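Endonuclease II (Enterobacteria phage t4, PDB 2WSH) nicks and cleaves cytosine-containing double-stranded DNA in a sequence-specific, magnesium-dependent manner as a homotetrameric GIY-YIG endonuclease, helping the phage degrade its host's chromosome. Local coordinates at the interface of chains A and B, the interface of chains C and B and the interface of chains C and A. Residues are numbered along the deposited sequence; one frame, centred on the assembly and turned at random. Chains: chain A/B/C, Endonuclease II.

Contact 1: the interface of chains A and B. Residues chain A 16, 18, 39, 103, 105; chain B 12-16, 18, 102-103.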
loop_
_atom_site.group_PDB
_atom_site.type_symbol
_atom_site.label_atom_id
_atom_site.label_comp_id
_atom_site.label_asym_id
_atom_site.label_seq_id
_atom_site.Cartn_x
_atom_site.Cartn_y
_atom_site.Cartn_z
ATOM N N SER A 16 -11.627 10.719 -15.237
ATOM C CA SER A 16 -10.585 10.124 -16.064
ATOM C C SER A 16 -10.966 8.766 -16.651
ATOM O O SER A 16 -10.231 7.788 -16.512
ATOM C CB SER A 16 -9.273 10.029 -15.281
ATOM O OG SER A 16 -8.765 11.331 -15.008
ATOM N N ILE A 18 -11.481 6.945 -20.251
ATOM C CA ILE A 18 -11.215 7.083 -21.678
ATOM C C ILE A 18 -12.239 6.268 -22.447
ATOM O O ILE A 18 -12.681 5.220 -21.978
ATOM C CB ILE A 18 -9.795 6.600 -22.067
ATOM C CG1 ILE A 18 -9.549 5.167 -21.582
ATOM C CG2 ILE A 18 -8.734 7.539 -21.517
ATOM C CD1 ILE A 18 -9.939 4.087 -22.584
ATOM N N LYS A 39 -7.234 -3.840 -22.209
ATOM C CA LYS A 39 -6.951 -3.152 -20.951
ATOM C C LYS A 39 -7.266 -4.059 -19.775
ATOM O O LYS A 39 -8.175 -4.886 -19.849
ATOM C CB LYS A 39 -7.741 -1.845 -20.842
ATOM C CG LYS A 39 -7.068 -0.670 -21.532
ATOM C CD LYS A 39 -7.641 0.654 -21.058
ATOM C CE LYS A 39 -6.924 1.819 -21.715
ATOM N NZ LYS A 39 -5.437 1.676 -21.631
ATOM N N GLN A 103 -8.539 3.465 -15.504
ATOM C CA GLN A 103 -7.439 2.563 -15.162
ATOM C C GLN A 103 -7.239 2.445 -13.663
ATOM O O GLN A 103 -7.069 3.447 -12.971
ATOM C CB GLN A 103 -6.131 3.028 -15.813
ATOM C CG GLN A 103 -4.959 2.069 -15.593
ATOM C CD GLN A 103 -5.226 0.696 -16.179
ATOM O OE1 GLN A 103 -5.386 0.552 -17.387
ATOM N NE2 GLN A 103 -5.280 -0.321 -15.321
ATOM N N PHE A 105 -5.439 -0.297 -10.360
ATOM C CA PHE A 105 -4.134 -0.883 -10.045
ATOM C C PHE A 105 -4.202 -2.038 -9.047
ATOM O O PHE A 105 -5.217 -2.255 -8.385
ATOM C CB PHE A 105 -3.193 0.207 -9.516
ATOM C CG PHE A 105 -3.244 1.482 -10.311
ATOM C CD1 PHE A 105 -2.364 1.696 -11.362
ATOM C CD2 PHE A 105 -4.184 2.457 -10.022
ATOM C CE1 PHE A 105 -2.415 2.867 -12.104
ATOM C CE2 PHE A 105 -4.244 3.627 -10.763
ATOM C CZ PHE A 105 -3.360 3.833 -11.804
ATOM N N ALA B 12 -2.370 8.419 -25.471
ATOM C CA ALA B 12 -3.548 8.730 -24.673
ATOM C C ALA B 12 -4.352 7.483 -24.325
ATOM O O ALA B 12 -4.701 7.259 -23.163
ATOM C CB ALA B 12 -4.424 9.740 -25.395
ATOM N N THR B 13 -4.647 6.670 -25.333
ATOM C CA THR B 13 -5.456 5.479 -25.120
ATOM C C THR B 13 -4.686 4.378 -24.397
ATOM O O THR B 13 -5.204 3.769 -23.461
ATOM C CB THR B 13 -6.024 4.926 -26.443
ATOM O OG1 THR B 13 -6.797 5.944 -27.092
ATOM C CG2 THR B 13 -6.912 3.721 -26.170
ATOM N N GLU B 14 -3.454 4.126 -24.830
ATOM C CA GLU B 14 -2.628 3.083 -24.222
ATOM C C GLU B 14 -2.369 3.309 -22.739
ATOM O O GLU B 14 -2.393 2.369 -21.943
ATOM C CB GLU B 14 -1.288 2.955 -24.954
ATOM C CG GLU B 14 -1.257 1.868 -26.014
ATOM C CD GLU B 14 -0.057 1.986 -26.936
ATOM O OE1 GLU B 14 1.092 1.965 -26.439
ATOM O OE2 GLU B 14 -0.266 2.096 -28.163
ATOM N N TYR B 15 -2.110 4.557 -22.366
ATOM C CA TYR B 15 -1.694 4.851 -21.000
ATOM C C TYR B 15 -2.642 5.803 -20.283
ATOM O O TYR B 15 -2.266 6.451 -19.310
ATOM C CB TYR B 15 -0.260 5.383 -20.983
ATOM C CG TYR B 15 0.739 4.346 -21.442
ATOM C CD1 TYR B 15 1.042 3.253 -20.642
ATOM C CD2 TYR B 15 1.358 4.442 -22.679
ATOM C CE1 TYR B 15 1.945 2.292 -21.051
ATOM C CE2 TYR B 15 2.268 3.483 -23.100
ATOM C CZ TYR B 15 2.556 2.411 -22.280
ATOM O OH TYR B 15 3.457 1.449 -22.684
ATOM N N SER B 16 -3.874 5.874 -20.776
ATOM C CA SER B 16 -4.934 6.603 -20.095
ATOM C C SER B 16 -4.550 8.036 -19.731
ATOM O O SER B 16 -4.718 8.464 -18.593
ATOM C CB SER B 16 -5.388 5.842 -18.849
ATOM O OG SER B 16 -5.893 4.565 -19.198
ATOM N N ILE B 18 -5.851 11.629 -20.422
ATOM C CA ILE B 18 -7.055 12.282 -20.923
ATOM C C ILE B 18 -6.752 13.729 -21.296
ATOM O O ILE B 18 -6.068 14.438 -20.556
ATOM C CB ILE B 18 -8.186 12.262 -19.873
ATOM C CG1 ILE B 18 -8.850 10.885 -19.822
ATOM C CG2 ILE B 18 -9.230 13.316 -20.192
ATOM C CD1 ILE B 18 -8.026 9.838 -19.130
ATOM N N ARG B 102 -2.628 12.070 -16.879
ATOM C CA ARG B 102 -2.844 10.728 -16.366
ATOM C C ARG B 102 -3.042 10.831 -14.859
ATOM O O ARG B 102 -2.198 11.382 -14.145
ATOM C CB ARG B 102 -1.645 9.833 -16.685
ATOM C CG ARG B 102 -1.654 8.478 -15.979
ATOM C CD ARG B 102 -0.376 7.711 -16.287
ATOM N NE ARG B 102 -0.209 6.535 -15.439
ATOM C CZ ARG B 102 -0.607 5.313 -15.775
ATOM N NH1 ARG B 102 -1.198 5.107 -16.944
ATOM N NH2 ARG B 102 -0.412 4.297 -14.948
ATOM N N GLN B 103 -4.166 10.311 -14.381
ATOM C CA GLN B 103 -4.527 10.435 -12.977
ATOM C C GLN B 103 -3.753 9.452 -12.109
ATOM O O GLN B 103 -3.809 8.241 -12.321
ATOM C CB GLN B 103 -6.030 10.225 -12.793
ATOM C CG GLN B 103 -6.505 10.460 -11.376
ATOM C CD GLN B 103 -6.254 11.884 -10.918
ATOM O OE1 GLN B 103 -6.881 12.826 -11.407
ATOM N NE2 GLN B 103 -5.335 12.046 -9.972
HETATM O O HOH W 1 -4.303 2.309 -19.286
HETATM O O HOH W 2 -9.326 12.714 -12.527
#
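A two-fold homodimer interface, part of the contacts that build the homotetramer, joins chains A and B here through a lysine, a pair of isoleucines and bound water. A:Lys39 suits its place because it is long and cationic: its chain runs extended, then bends at the last torsion (chi4 -49°), bringing the ammonium to the C-terminal end of helix 8-14. NZ hydrogen-bonds to the backbone O of B:Thr13 at 2.8 Å, in the carbonyl plane, and NZ also lies 3.1 Å from the O of the poorly ordered B:Glu14, a second hydrogen bond. The helix end probably favours the charge. A water 2.7 Å from A:Lys39 NZ also contacts OG of B:Ser16 and the amide OE1 of A:Gln103. Another links A:Ser16 OG to B:Gln103 OE1. Small serine and flexible glutamine, bent at chi2 in both copies, suit such water bridging. Isoleucine, branched and apolar, can pack on its own copy. The pair crosses obliquely and breaks the symmetry: A:Ile18 has CG1 in the crowded position (chi1 54°), whereas B:Ile18 has it anti to the carbonyl carbon (chi1 -78°). A:Ile18 CG2 presses on B:Ile18 CD1 at 3.4 Å, a tight fit. At one margin B:Arg102 NH2 meets the A:Phe105 ring edge, CE1 being 3.8 Å away. The site anchors the Lys39 loop on the partner's helix end and, with the isoleucines and waters, helps hold this dimer of the tetramer together.

Contact 2: the interface of chains C and B. Residues chain C 106-110; chain B 105-109.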
loop_
_atom_site.group_PDB
_atom_site.type_symbol
_atom_site.label_atom_id
_atom_site.label_comp_id
_atom_site.label_asym_id
_atom_site.label_seq_id
_atom_site.Cartn_x
_atom_site.Cartn_y
_atom_site.Cartn_z
ATOM N N ASN C 106 -1.963 0.636 9.713
ATOM C CA ASN C 106 -3.006 1.041 8.780
ATOM C C ASN C 106 -2.466 1.442 7.413
ATOM O O ASN C 106 -1.377 2.001 7.301
ATOM C CB ASN C 106 -3.842 2.169 9.382
ATOM C CG ASN C 106 -4.701 1.695 10.535
ATOM O OD1 ASN C 106 -5.772 1.125 10.333
ATOM N ND2 ASN C 106 -4.231 1.923 11.754
ATOM N N LEU C 107 -3.235 1.138 6.375
ATOM C CA LEU C 107 -2.882 1.527 5.019
ATOM C C LEU C 107 -4.006 2.365 4.428
ATOM O O LEU C 107 -5.183 2.034 4.568
ATOM C CB LEU C 107 -2.628 0.289 4.158
ATOM C CG LEU C 107 -1.386 -0.519 4.534
ATOM C CD1 LEU C 107 -1.427 -1.900 3.895
ATOM C CD2 LEU C 107 -0.138 0.229 4.114
ATOM N N SER C 108 -3.635 3.460 3.779
ATOM C CA SER C 108 -4.615 4.354 3.188
ATOM C C SER C 108 -4.245 4.697 1.761
ATOM O O SER C 108 -3.070 4.770 1.408
ATOM C CB SER C 108 -4.749 5.635 4.009
ATOM O OG SER C 108 -5.535 5.405 5.165
HETATM N N MSE C 109 -5.269 4.900 0.944
HETATM C CA MSE C 109 -5.087 5.304 -0.436
HETATM C C MSE C 109 -6.046 6.444 -0.705
HETATM O O MSE C 109 -7.204 6.393 -0.296
HETATM C CB MSE C 109 -5.380 4.135 -1.368
HETATM C CG MSE C 109 -5.620 4.519 -2.806
HETATM SE SE MSE C 109 -6.336 2.993 -3.792
HETATM C CE MSE C 109 -6.955 3.945 -5.377
ATOM N N THR C 110 -5.561 7.484 -1.372
ATOM C CA THR C 110 -6.410 8.620 -1.693
ATOM C C THR C 110 -6.378 8.966 -3.173
ATOM O O THR C 110 -5.309 9.100 -3.769
ATOM C CB THR C 110 -6.022 9.869 -0.873
ATOM O OG1 THR C 110 -6.113 9.568 0.526
ATOM C CG2 THR C 110 -6.956 11.026 -1.198
ATOM N N PHE B 105 -2.174 8.791 -7.784
ATOM C CA PHE B 105 -2.702 8.844 -6.429
ATOM C C PHE B 105 -1.638 8.806 -5.338
ATOM O O PHE B 105 -0.443 8.650 -5.605
ATOM C CB PHE B 105 -3.710 7.714 -6.208
ATOM C CG PHE B 105 -3.120 6.338 -6.338
ATOM C CD1 PHE B 105 -2.693 5.644 -5.217
ATOM C CD2 PHE B 105 -3.001 5.735 -7.578
ATOM C CE1 PHE B 105 -2.156 4.373 -5.332
ATOM C CE2 PHE B 105 -2.462 4.465 -7.702
ATOM C CZ PHE B 105 -2.036 3.784 -6.577
ATOM N N ASN B 106 -2.096 8.948 -4.102
ATOM C CA ASN B 106 -1.222 8.873 -2.939
ATOM C C ASN B 106 -1.517 7.613 -2.136
ATOM O O ASN B 106 -2.676 7.249 -1.949
ATOM C CB ASN B 106 -1.416 10.099 -2.044
ATOM C CG ASN B 106 -0.785 11.355 -2.614
ATOM O OD1 ASN B 106 0.195 11.295 -3.356
ATOM N ND2 ASN B 106 -1.336 12.505 -2.250
ATOM N N LEU B 107 -0.463 6.946 -1.679
ATOM C CA LEU B 107 -0.593 5.826 -0.758
ATOM C C LEU B 107 0.033 6.230 0.568
ATOM O O LEU B 107 1.078 6.875 0.591
ATOM C CB LEU B 107 0.131 4.594 -1.297
ATOM C CG LEU B 107 -0.517 3.833 -2.453
ATOM C CD1 LEU B 107 0.465 2.830 -3.041
ATOM C CD2 LEU B 107 -1.790 3.140 -1.992
ATOM N N SER B 108 -0.604 5.860 1.671
ATOM C CA SER B 108 -0.039 6.150 2.980
ATOM C C SER B 108 -0.021 4.919 3.861
ATOM O O SER B 108 -0.878 4.044 3.751
ATOM C CB SER B 108 -0.809 7.272 3.675
ATOM O OG SER B 108 -0.478 8.528 3.114
HETATM N N MSE B 109 0.979 4.855 4.725
HETATM C CA MSE B 109 1.009 3.864 5.780
HETATM C C MSE B 109 1.223 4.591 7.093
HETATM O O MSE B 109 2.064 5.487 7.183
HETATM C CB MSE B 109 2.133 2.858 5.557
HETATM C CG MSE B 109 2.426 2.005 6.781
HETATM SE SE MSE B 109 3.707 0.594 6.393
HETATM C CE MSE B 109 4.921 1.591 5.249
#
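Strands 106-111 of chains C and B run antiparallel across a two-fold axis, and C:Ser108 and B:Ser108 face each other as a mutually hydrogen-bonded pair, continuing the sheet from one subunit to the next. C:Ser108 N bonds to B:Ser108 O at 2.8 Å and the reverse bond, B:Ser108 N to C:Ser108 O, is 2.7 Å. Both are nearly straight at the hydrogen, although each donor stands above the carbonyl plane. Farther along, C:Thr110 N reaches B:Asn106 O at 3.0 Å, this time in the carbonyl plane. Serine suits the two-fold position, where the residue meets its own copy: its small side chain, with OG beside its own backbone N in both copies, probably spares the two from crowding on that face. Leucine and selenomethionine project from the opposite face. C:Leu107 and B:Met109 lie side by side, pointing the same way, with leucine CD2 3.8 Å from selenomethionine CB; C:Met109 and B:Leu107 repeat the packing. Flexible selenomethionine can adapt its tail: C:Met109 stays extended, while B:Met109 bends at chi3 (40°). Just ahead of the strand, B:Phe105, with CG in the crowded position (chi1 62°), crosses C:Met109 obliquely, and its ring atom CD1 lies 4.0 Å from selenomethionine CG.

Contact 3: the interface of chains C and A. Residues chain C 15, 102, 105, 120, 123-124, 127-128; chain A 109, 111-113, 116.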
loop_
_atom_site.group_PDB
_atom_site.type_symbol
_atom_site.label_atom_id
_atom_site.label_comp_id
_atom_site.label_asym_id
_atom_site.label_seq_id
_atom_site.Cartn_x
_atom_site.Cartn_y
_atom_site.Cartn_z
ATOM N N TYR C 15 6.651 -14.752 14.154
ATOM C CA TYR C 15 5.690 -13.723 13.774
ATOM C C TYR C 15 5.743 -12.498 14.670
ATOM O O TYR C 15 4.821 -11.684 14.680
ATOM C CB TYR C 15 4.281 -14.310 13.738
ATOM C CG TYR C 15 4.143 -15.381 12.692
ATOM C CD1 TYR C 15 3.857 -15.052 11.374
ATOM C CD2 TYR C 15 4.327 -16.719 13.010
ATOM C CE1 TYR C 15 3.743 -16.023 10.405
ATOM C CE2 TYR C 15 4.214 -17.700 12.044
ATOM C CZ TYR C 15 3.923 -17.346 10.743
ATOM O OH TYR C 15 3.808 -18.312 9.772
ATOM N N ARG C 102 0.749 -8.832 18.537
ATOM C CA ARG C 102 1.508 -8.551 17.324
ATOM C C ARG C 102 1.036 -7.229 16.736
ATOM O O ARG C 102 -0.104 -7.112 16.289
ATOM C CB ARG C 102 1.345 -9.678 16.306
ATOM C CG ARG C 102 1.805 -9.315 14.898
ATOM C CD ARG C 102 1.658 -10.497 13.941
ATOM N NE ARG C 102 1.727 -10.086 12.540
ATOM C CZ ARG C 102 2.833 -10.103 11.802
ATOM N NH1 ARG C 102 3.979 -10.527 12.320
ATOM N NH2 ARG C 102 2.790 -9.705 10.538
ATOM N N PHE C 105 -0.805 -2.264 11.622
ATOM C CA PHE C 105 -0.822 -0.860 11.231
ATOM C C PHE C 105 -1.973 -0.562 10.283
ATOM O O PHE C 105 -2.850 -1.400 10.067
ATOM C CB PHE C 105 0.502 -0.494 10.562
ATOM C CG PHE C 105 0.816 -1.334 9.363
ATOM C CD1 PHE C 105 0.579 -0.857 8.086
ATOM C CD2 PHE C 105 1.324 -2.612 9.514
ATOM C CE1 PHE C 105 0.856 -1.632 6.982
ATOM C CE2 PHE C 105 1.604 -3.392 8.413
ATOM C CZ PHE C 105 1.368 -2.900 7.146
ATOM N N THR C 120 -4.678 -3.539 9.004
ATOM C CA THR C 120 -4.108 -4.821 8.605
ATOM C C THR C 120 -4.517 -5.976 9.522
ATOM O O THR C 120 -4.434 -7.135 9.123
ATOM C CB THR C 120 -2.569 -4.769 8.481
ATOM O OG1 THR C 120 -1.993 -4.485 9.760
ATOM C CG2 THR C 120 -2.149 -3.703 7.481
ATOM N N LEU C 123 -6.816 -8.013 7.805
ATOM C CA LEU C 123 -6.218 -8.879 6.793
ATOM C C LEU C 123 -5.507 -10.080 7.407
ATOM O O LEU C 123 -5.473 -11.158 6.818
ATOM C CB LEU C 123 -5.201 -8.099 5.960
ATOM C CG LEU C 123 -5.696 -6.982 5.044
ATOM C CD1 LEU C 123 -4.506 -6.321 4.359
ATOM C CD2 LEU C 123 -6.680 -7.529 4.024
ATOM N N GLU C 124 -4.926 -9.882 8.586
ATOM C CA GLU C 124 -4.053 -10.888 9.179
ATOM C C GLU C 124 -4.797 -11.950 9.986
ATOM O O GLU C 124 -4.447 -13.128 9.937
ATOM C CB GLU C 124 -2.980 -10.222 10.044
ATOM C CG GLU C 124 -1.920 -9.477 9.248
ATOM C CD GLU C 124 -0.643 -9.265 10.035
ATOM O OE1 GLU C 124 -0.617 -9.609 11.234
ATOM O OE2 GLU C 124 0.335 -8.757 9.452
ATOM N N LEU C 127 -5.885 -15.012 8.204
ATOM C CA LEU C 127 -4.748 -15.813 7.756
ATOM C C LEU C 127 -4.088 -16.587 8.897
ATOM O O LEU C 127 -3.602 -17.699 8.699
ATOM C CB LEU C 127 -3.718 -14.938 7.038
ATOM C CG LEU C 127 -4.157 -14.349 5.695
ATOM C CD1 LEU C 127 -3.098 -13.410 5.163
ATOM C CD2 LEU C 127 -4.457 -15.453 4.682
ATOM N N PHE C 128 -4.059 -15.992 10.086
ATOM C CA PHE C 128 -3.533 -16.684 11.257
ATOM C C PHE C 128 -4.456 -17.835 11.648
ATOM O O PHE C 128 -4.000 -18.916 12.015
ATOM C CB PHE C 128 -3.372 -15.724 12.435
ATOM C CG PHE C 128 -2.071 -14.970 12.430
ATOM C CD1 PHE C 128 -0.868 -15.645 12.529
ATOM C CD2 PHE C 128 -2.055 -13.590 12.330
ATOM C CE1 PHE C 128 0.335 -14.958 12.530
ATOM C CE2 PHE C 128 -0.854 -12.893 12.329
ATOM C CZ PHE C 128 0.339 -13.580 12.429
HETATM N N MSE A 109 1.044 -6.452 -0.317
HETATM C CA MSE A 109 2.013 -6.427 0.762
HETATM C C MSE A 109 2.416 -7.857 1.067
HETATM O O MSE A 109 1.571 -8.744 1.160
HETATM C CB MSE A 109 1.444 -5.742 2.005
HETATM C CG MSE A 109 0.245 -6.433 2.626
HETATM SE SE MSE A 109 -0.254 -5.593 4.316
HETATM C CE MSE A 109 1.545 -5.259 4.991
ATOM N N ASN A 111 4.405 -9.971 3.889
ATOM C CA ASN A 111 5.082 -10.101 5.171
ATOM C C ASN A 111 5.242 -11.577 5.517
ATOM O O ASN A 111 5.180 -12.430 4.633
ATOM C CB ASN A 111 4.333 -9.340 6.273
ATOM C CG ASN A 111 2.920 -9.845 6.477
ATOM O OD1 ASN A 111 2.547 -10.909 5.980
ATOM N ND2 ASN A 111 2.122 -9.082 7.218
ATOM N N GLU A 112 5.446 -11.885 6.792
ATOM C CA GLU A 112 5.689 -13.269 7.186
ATOM C C GLU A 112 4.461 -14.167 6.995
ATOM O O GLU A 112 4.554 -15.389 7.107
ATOM C CB GLU A 112 6.222 -13.352 8.624
ATOM C CG GLU A 112 5.399 -12.606 9.666
ATOM C CD GLU A 112 5.852 -11.169 9.874
ATOM O OE1 GLU A 112 5.431 -10.288 9.098
ATOM O OE2 GLU A 112 6.610 -10.916 10.836
ATOM N N LEU A 113 3.314 -13.564 6.700
ATOM C CA LEU A 113 2.088 -14.331 6.482
ATOM C C LEU A 113 1.943 -14.745 5.028
ATOM O O LEU A 113 1.091 -15.561 4.692
ATOM C CB LEU A 113 0.858 -13.523 6.892
ATOM C CG LEU A 113 0.397 -13.612 8.344
ATOM C CD1 LEU A 113 -0.771 -12.666 8.588
ATOM C CD2 LEU A 113 0.013 -15.039 8.690
HETATM N N MSE A 116 -0.624 -10.449 0.660
HETATM C CA MSE A 116 -1.999 -9.962 0.592
HETATM C C MSE A 116 -2.119 -8.978 -0.561
HETATM O O MSE A 116 -1.343 -8.030 -0.655
HETATM C CB MSE A 116 -2.426 -9.264 1.886
HETATM C CG MSE A 116 -2.678 -10.176 3.080
HETATM SE SE MSE A 116 -1.337 -9.946 4.479
HETATM C CE MSE A 116 0.123 -10.777 3.558
#
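Two hydrogen bonds, one to each chain, grip NH2 of C:Arg102: it donates to C:Glu124 OE2 at 2.8 Å, almost straight, and across the interface to A:Glu112 OE1 at 3.1 Å. NH1 is shared likewise, between the backbone O of C:Tyr15 and A:Glu112 OE2, the latter at 3.0 Å in a salt bridge. Arginine suits this spot because its flat guanidinium serves both acids: it takes A:Glu112 end-on with NH1 and NH2, and C:Glu124 side-on with NE and NH2. C:Glu124 OE1 uses its syn lone pair towards NE, at 2.7 Å, so this acid of the same chain, itself in the contact, helps fix the guanidinium's rotation. A:Glu112 bends at chi2 (-91°) and its carboxylate stands 81° from the guanidinium plane, the nitrogens meeting its oxygens from above. The cation probably eases the closeness of the two acids. C:Tyr15 slides alongside A:Glu112, ring atom CD1 3.4 Å from CG.

A:Leu113 fills the neighbouring apolar patch by its branching: CD2 lies over the centre of the C:Phe128 ring, 3.9 Å from the centroid, while CD1 packs against C:Glu124 CG at 3.5 Å. C:Leu127 crosses the selenomethionine A:Met116 obliquely. The site thus places the turn between strands 106-111 and 114-119 of chain A, a protruding hairpin, against helix 121-132 and the end of strand 97-103 of chain C.

The centres of contacts 1 and 2 lie about 21 Å apart, those of contacts 2 and 3 about 17 Å, and those of contacts 1 and 3 about 32 Å, with contact 2 between the others. Strand 106-111 serves both contacts 2 and 3: one edge pairs with a neighbouring subunit, while its end and the following turn dock on another's helix. Tyr15 and Arg102 recur in contacts 1 and 3, and Phe105 appears in all three, in different copies. Because chain C touches both A and B, which also touch each other, the three interfaces interlock and together support the tetramer.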